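Putative hydrogenase expression/formation protein hupG (Rhodopseudomonas palustris, PDB 2QSI) is of unknown function but probably assists hydrogenase expression or maturation, as a HupG/HyaE family protein of the thioredoxin clan. Local coordinates at residues F28-G42 with G66-E78. Sequence-based numbering, arbitrary orientation.
Sequences FIAHSGKIVVLFFRG and GRLVAAEVAAEAE
Arg41 clasps Glu72 side-on: NE gives a nearly straight bond to OE2 (2.9 Å, 169°), approaching from above the carboxylate plane, while NH2 reaches OE1, also at 2.9 Å, on its syn side but tilted out of that plane. The glutamate arrives extended, with CG anti to the backbone N (chi1 180°), and runs alongside the Phe39 ring, which brings its CE2 edge over the rim of one guanidinium face. A leucine in place of Glu72 would probably keep some packing on Phe39 but leave the Arg41 guanidinium without its carboxylate mate and freer to turn.

Six backbone hydrogen bonds join the parallel strands, from Ile35 N–Arg67 O, just ahead of strand 68-73, to Val73 N–Phe39 O. Branched Val73 suits its place because CG2 sits almost centrally over one face of the Phe40 ring, a CH-pi contact 3.7 Å from the centroid. Small Ala71 lets the Phe28 ring come close, CE2 to CB 3.6 Å, and CG2 of Val69 meets the same ring at CZ. Near Glu78, one water bonds to Arg41 N, Val73 O and Glu78 OE2; Glu78 OE1 hydrogen-bonds a pocket-bound dithiothreitol, probably from the crystallisation liquor.

The strands are the parallel pair of a right-handed beta-alpha-beta unit of the thioredoxin-like fold: helix 50-62 packs on Phe39, helix 78-85 on Leu38 and Phe40, and strands 18-20 and 92-106 flank the pair.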
loop_
_atom_site.group_PDB
_atom_site.type_symbol
_atom_site.label_atom_id
_atom_site.label_comp_id
_atom_site.label_asym_id
_atom_site.label_seq_id
_atom_site.Cartn_x
_atom_site.Cartn_y
_atom_site.Cartn_z
ATOM N N PHE A 28 -1.081 -5.197 -10.515
ATOM C CA PHE A 28 -2.320 -4.475 -10.845
ATOM C C PHE A 28 -2.551 -3.315 -9.872
ATOM O O PHE A 28 -2.834 -2.197 -10.271
ATOM C CB PHE A 28 -3.548 -5.410 -10.830
ATOM C CG PHE A 28 -4.798 -4.718 -11.213
ATOM C CD1 PHE A 28 -5.032 -4.381 -12.529
ATOM C CD2 PHE A 28 -5.725 -4.337 -10.253
ATOM C CE1 PHE A 28 -6.184 -3.680 -12.891
ATOM C CE2 PHE A 28 -6.882 -3.617 -10.621
ATOM C CZ PHE A 28 -7.091 -3.289 -11.925
ATOM N N ILE A 29 -2.434 -3.605 -8.588
ATOM C CA ILE A 29 -2.720 -2.643 -7.558
ATOM C C ILE A 29 -1.651 -1.603 -7.530
ATOM O O ILE A 29 -1.931 -0.404 -7.540
ATOM C CB ILE A 29 -2.806 -3.297 -6.153
ATOM C CG1 ILE A 29 -3.946 -4.279 -6.122
ATOM C CG2 ILE A 29 -3.017 -2.217 -5.069
ATOM C CD1 ILE A 29 -4.150 -4.969 -4.789
ATOM N N ALA A 30 -0.415 -2.063 -7.495
ATOM C CA ALA A 30 0.683 -1.160 -7.169
ATOM C C ALA A 30 0.803 -0.049 -8.226
ATOM O O ALA A 30 1.063 1.119 -7.877
ATOM C CB ALA A 30 1.974 -1.946 -7.001
ATOM N N HIS A 31 0.536 -0.381 -9.497
ATOM C CA HIS A 31 0.654 0.603 -10.606
ATOM C C HIS A 31 -0.666 1.130 -11.251
ATOM O O HIS A 31 -0.659 1.683 -12.369
ATOM C CB HIS A 31 1.576 0.022 -11.654
ATOM C CG HIS A 31 2.881 -0.450 -11.091
ATOM N ND1 HIS A 31 3.838 0.413 -10.606
ATOM C CD2 HIS A 31 3.380 -1.696 -10.923
ATOM C CE1 HIS A 31 4.876 -0.282 -10.174
ATOM N NE2 HIS A 31 4.630 -1.566 -10.373
ATOM N N SER A 32 -1.775 1.009 -10.524
ATOM C CA SER A 32 -3.066 1.563 -10.956
ATOM C C SER A 32 -3.130 3.095 -10.918
ATOM O O SER A 32 -3.845 3.716 -11.723
ATOM C CB SER A 32 -4.180 1.025 -10.048
ATOM O OG SER A 32 -3.894 1.338 -8.692
ATOM N N GLY A 33 -2.430 3.693 -9.951
ATOM C CA GLY A 33 -2.540 5.119 -9.685
ATOM C C GLY A 33 -3.920 5.554 -9.206
ATOM O O GLY A 33 -4.265 6.743 -9.241
ATOM N N LYS A 34 -4.702 4.588 -8.745
ATOM C CA LYS A 34 -6.068 4.822 -8.340
ATOM C C LYS A 34 -6.307 3.917 -7.170
ATOM O O LYS A 34 -5.538 2.983 -6.955
ATOM C CB LYS A 34 -7.016 4.475 -9.464
ATOM C CG LYS A 34 -6.945 5.458 -10.682
ATOM C CD LYS A 34 -8.143 5.357 -11.584
ATOM C CE LYS A 34 -7.992 6.236 -12.849
ATOM N NZ LYS A 34 -9.092 5.902 -13.802
ATOM N N ILE A 35 -7.379 4.165 -6.449
ATOM C CA ILE A 35 -7.843 3.231 -5.406
ATOM C C ILE A 35 -8.483 2.056 -6.153
ATOM O O ILE A 35 -9.240 2.250 -7.119
ATOM C CB ILE A 35 -8.866 3.915 -4.456
ATOM C CG1 ILE A 35 -8.223 5.030 -3.578
ATOM C CG2 ILE A 35 -9.583 2.914 -3.569
ATOM C CD1 ILE A 35 -6.937 4.658 -3.007
ATOM N N VAL A 36 -8.135 0.854 -5.722
ATOM C CA VAL A 36 -8.604 -0.357 -6.324
ATOM C C VAL A 36 -9.796 -0.962 -5.597
ATOM O O VAL A 36 -9.813 -1.091 -4.383
ATOM C CB VAL A 36 -7.437 -1.371 -6.417
ATOM C CG1 VAL A 36 -7.945 -2.720 -6.989
ATOM C CG2 VAL A 36 -6.289 -0.732 -7.300
ATOM N N VAL A 37 -10.798 -1.350 -6.372
ATOM C CA VAL A 37 -11.931 -2.079 -5.847
ATOM C C VAL A 37 -11.805 -3.539 -6.327
ATOM O O VAL A 37 -11.931 -3.836 -7.541
ATOM C CB VAL A 37 -13.245 -1.467 -6.300
ATOM C CG1 VAL A 37 -14.441 -2.204 -5.645
ATOM C CG2 VAL A 37 -13.290 0.032 -5.938
ATOM N N LEU A 38 -11.537 -4.439 -5.388
ATOM C CA LEU A 38 -11.442 -5.850 -5.703
ATOM C C LEU A 38 -12.771 -6.479 -5.403
ATOM O O LEU A 38 -13.283 -6.336 -4.288
ATOM C CB LEU A 38 -10.388 -6.561 -4.860
ATOM C CG LEU A 38 -8.938 -6.139 -5.034
ATOM C CD1 LEU A 38 -8.066 -6.934 -4.028
ATOM C CD2 LEU A 38 -8.518 -6.251 -6.484
ATOM N N PHE A 39 -13.300 -7.160 -6.416
ATOM C CA PHE A 39 -14.586 -7.847 -6.390
ATOM C C PHE A 39 -14.376 -9.332 -6.154
ATOM O O PHE A 39 -13.824 -10.035 -7.005
ATOM C CB PHE A 39 -15.315 -7.611 -7.722
ATOM C CG PHE A 39 -16.568 -8.403 -7.891
ATOM C CD1 PHE A 39 -17.441 -8.611 -6.851
ATOM C CD2 PHE A 39 -16.913 -8.874 -9.163
ATOM C CE1 PHE A 39 -18.643 -9.341 -7.071
ATOM C CE2 PHE A 39 -18.049 -9.569 -9.370
ATOM C CZ PHE A 39 -18.921 -9.809 -8.315
ATOM N N PHE A 40 -14.845 -9.779 -4.980
ATOM C CA PHE A 40 -14.948 -11.211 -4.633
ATOM C C PHE A 40 -16.369 -11.680 -4.898
ATOM O O PHE A 40 -17.345 -11.242 -4.241
ATOM C CB PHE A 40 -14.586 -11.414 -3.170
ATOM C CG PHE A 40 -13.143 -11.084 -2.856
ATOM C CD1 PHE A 40 -12.174 -12.098 -2.811
ATOM C CD2 PHE A 40 -12.724 -9.764 -2.639
ATOM C CE1 PHE A 40 -10.844 -11.804 -2.489
ATOM C CE2 PHE A 40 -11.387 -9.464 -2.394
ATOM C CZ PHE A 40 -10.445 -10.484 -2.338
ATOM N N ARG A 41 -16.474 -12.528 -5.914
ATOM C CA ARG A 41 -17.751 -12.954 -6.455
ATOM C C ARG A 41 -18.263 -14.192 -5.745
ATOM O O ARG A 41 -19.183 -14.111 -4.940
ATOM C CB ARG A 41 -17.630 -13.200 -7.985
ATOM C CG ARG A 41 -18.948 -13.646 -8.615
ATOM C CD ARG A 41 -18.771 -14.182 -10.025
ATOM N NE ARG A 41 -18.430 -13.159 -11.023
ATOM C CZ ARG A 41 -19.296 -12.429 -11.735
ATOM N NH1 ARG A 41 -20.609 -12.590 -11.607
ATOM N NH2 ARG A 41 -18.810 -11.571 -12.617
ATOM N N GLY A 42 -17.632 -15.333 -6.019
ATOM C CA GLY A 42 -18.097 -16.603 -5.517
ATOM C C GLY A 42 -18.850 -17.465 -6.516
ATOM O O GLY A 42 -19.327 -17.006 -7.560
ATOM N N GLY A 66 -12.260 9.074 -11.893
ATOM C CA GLY A 66 -10.817 9.224 -11.841
ATOM C C GLY A 66 -10.214 8.617 -10.591
ATOM O O GLY A 66 -8.994 8.540 -10.452
ATOM N N ARG A 67 -11.076 8.182 -9.676
ATOM C CA ARG A 67 -10.635 7.779 -8.326
ATOM C C ARG A 67 -10.428 6.278 -8.167
ATOM O O ARG A 67 -9.608 5.877 -7.358
ATOM C CB ARG A 67 -11.622 8.253 -7.258
ATOM C CG ARG A 67 -11.771 9.785 -7.102
ATOM C CD ARG A 67 -10.479 10.509 -6.727
ATOM N NE ARG A 67 -9.844 10.144 -5.434
ATOM C CZ ARG A 67 -10.202 10.612 -4.225
ATOM N NH1 ARG A 67 -11.233 11.451 -4.068
ATOM N NH2 ARG A 67 -9.506 10.248 -3.152
ATOM N N LEU A 68 -11.114 5.485 -8.984
ATOM C CA LEU A 68 -11.236 4.035 -8.749
ATOM C C LEU A 68 -10.979 3.227 -10.009
ATOM O O LEU A 68 -11.201 3.708 -11.143
ATOM C CB LEU A 68 -12.655 3.716 -8.275
ATOM C CG LEU A 68 -13.144 4.441 -7.040
ATOM C CD1 LEU A 68 -14.639 4.122 -6.814
ATOM C CD2 LEU A 68 -12.250 4.085 -5.839
ATOM N N VAL A 69 -10.578 1.980 -9.794
ATOM C CA VAL A 69 -10.445 0.996 -10.846
ATOM C C VAL A 69 -10.824 -0.346 -10.255
ATOM O O VAL A 69 -10.620 -0.575 -9.057
ATOM C CB VAL A 69 -9.039 0.943 -11.418
ATOM C CG1 VAL A 69 -8.064 0.460 -10.390
ATOM C CG2 VAL A 69 -9.010 0.022 -12.638
ATOM N N ALA A 70 -11.457 -1.198 -11.056
ATOM C CA ALA A 70 -11.979 -2.462 -10.530
ATOM C C ALA A 70 -11.258 -3.653 -11.122
ATOM O O ALA A 70 -10.776 -3.621 -12.258
ATOM C CB ALA A 70 -13.511 -2.591 -10.794
ATOM N N ALA A 71 -11.198 -4.709 -10.350
ATOM C CA ALA A 71 -10.785 -6.021 -10.814
ATOM C C ALA A 71 -11.557 -7.089 -10.041
ATOM O O ALA A 71 -11.780 -6.972 -8.837
ATOM C CB ALA A 71 -9.296 -6.253 -10.615
ATOM N N GLU A 72 -11.910 -8.152 -10.755
ATOM C CA GLU A 72 -12.549 -9.332 -10.171
ATOM C C GLU A 72 -11.451 -10.311 -9.794
ATOM O O GLU A 72 -10.481 -10.473 -10.533
ATOM C CB GLU A 72 -13.512 -9.984 -11.160
ATOM C CG GLU A 72 -14.195 -11.219 -10.587
ATOM C CD GLU A 72 -15.321 -11.753 -11.422
ATOM O OE1 GLU A 72 -15.968 -10.969 -12.171
ATOM O OE2 GLU A 72 -15.598 -12.970 -11.292
ATOM N N VAL A 73 -11.603 -10.928 -8.635
ATOM C CA VAL A 73 -10.679 -11.925 -8.134
ATOM C C VAL A 73 -10.994 -13.293 -8.747
ATOM O O VAL A 73 -12.131 -13.782 -8.670
ATOM C CB VAL A 73 -10.712 -11.963 -6.580
ATOM C CG1 VAL A 73 -9.777 -13.011 -6.020
ATOM C CG2 VAL A 73 -10.312 -10.566 -6.015
ATOM N N ALA A 74 -9.985 -13.890 -9.372
ATOM C CA ALA A 74 -10.083 -15.274 -9.904
ATOM C C ALA A 74 -10.500 -16.270 -8.784
ATOM O O ALA A 74 -10.146 -16.117 -7.601
ATOM C CB ALA A 74 -8.737 -15.685 -10.591
ATOM N N ALA A 75 -11.293 -17.267 -9.147
ATOM C CA ALA A 75 -11.880 -18.170 -8.142
ATOM C C ALA A 75 -10.809 -18.856 -7.269
ATOM O O ALA A 75 -10.935 -18.952 -6.051
ATOM C CB ALA A 75 -12.736 -19.225 -8.836
ATOM N N GLU A 76 -9.741 -19.309 -7.897
ATOM C CA GLU A 76 -8.671 -20.017 -7.168
ATOM C C GLU A 76 -7.882 -19.077 -6.245
ATOM O O GLU A 76 -7.260 -19.540 -5.273
ATOM C CB GLU A 76 -7.726 -20.788 -8.111
ATOM C CG GLU A 76 -7.504 -20.191 -9.484
ATOM C CD GLU A 76 -8.727 -20.390 -10.401
ATOM O OE1 GLU A 76 -9.427 -19.395 -10.644
ATOM O OE2 GLU A 76 -9.016 -21.540 -10.839
ATOM N N ALA A 77 -7.949 -17.763 -6.529
ATOM C CA ALA A 77 -7.271 -16.717 -5.743
ATOM C C ALA A 77 -8.060 -16.237 -4.525
ATOM O O ALA A 77 -7.519 -15.517 -3.658
ATOM C CB ALA A 77 -6.972 -15.534 -6.634
ATOM N N GLU A 78 -9.333 -16.618 -4.461
ATOM C CA GLU A 78 -10.225 -16.122 -3.428
ATOM C C GLU A 78 -9.701 -16.344 -2.013
ATOM O O GLU A 78 -9.643 -15.411 -1.239
ATOM C CB GLU A 78 -11.622 -16.708 -3.573
ATOM C CG GLU A 78 -12.326 -16.187 -4.803
ATOM C CD GLU A 78 -13.598 -16.904 -5.136
ATOM O OE1 GLU A 78 -13.932 -17.933 -4.486
ATOM O OE2 GLU A 78 -14.261 -16.447 -6.079
HETATM O O HOH W 1 -6.439 8.671 -8.336
HETATM O O HOH W 2 -10.979 3.195 -13.706
HETATM O O HOH W 3 -11.326 6.169 -12.208
HETATM O O HOH W 4 -14.126 -13.788 -6.794
#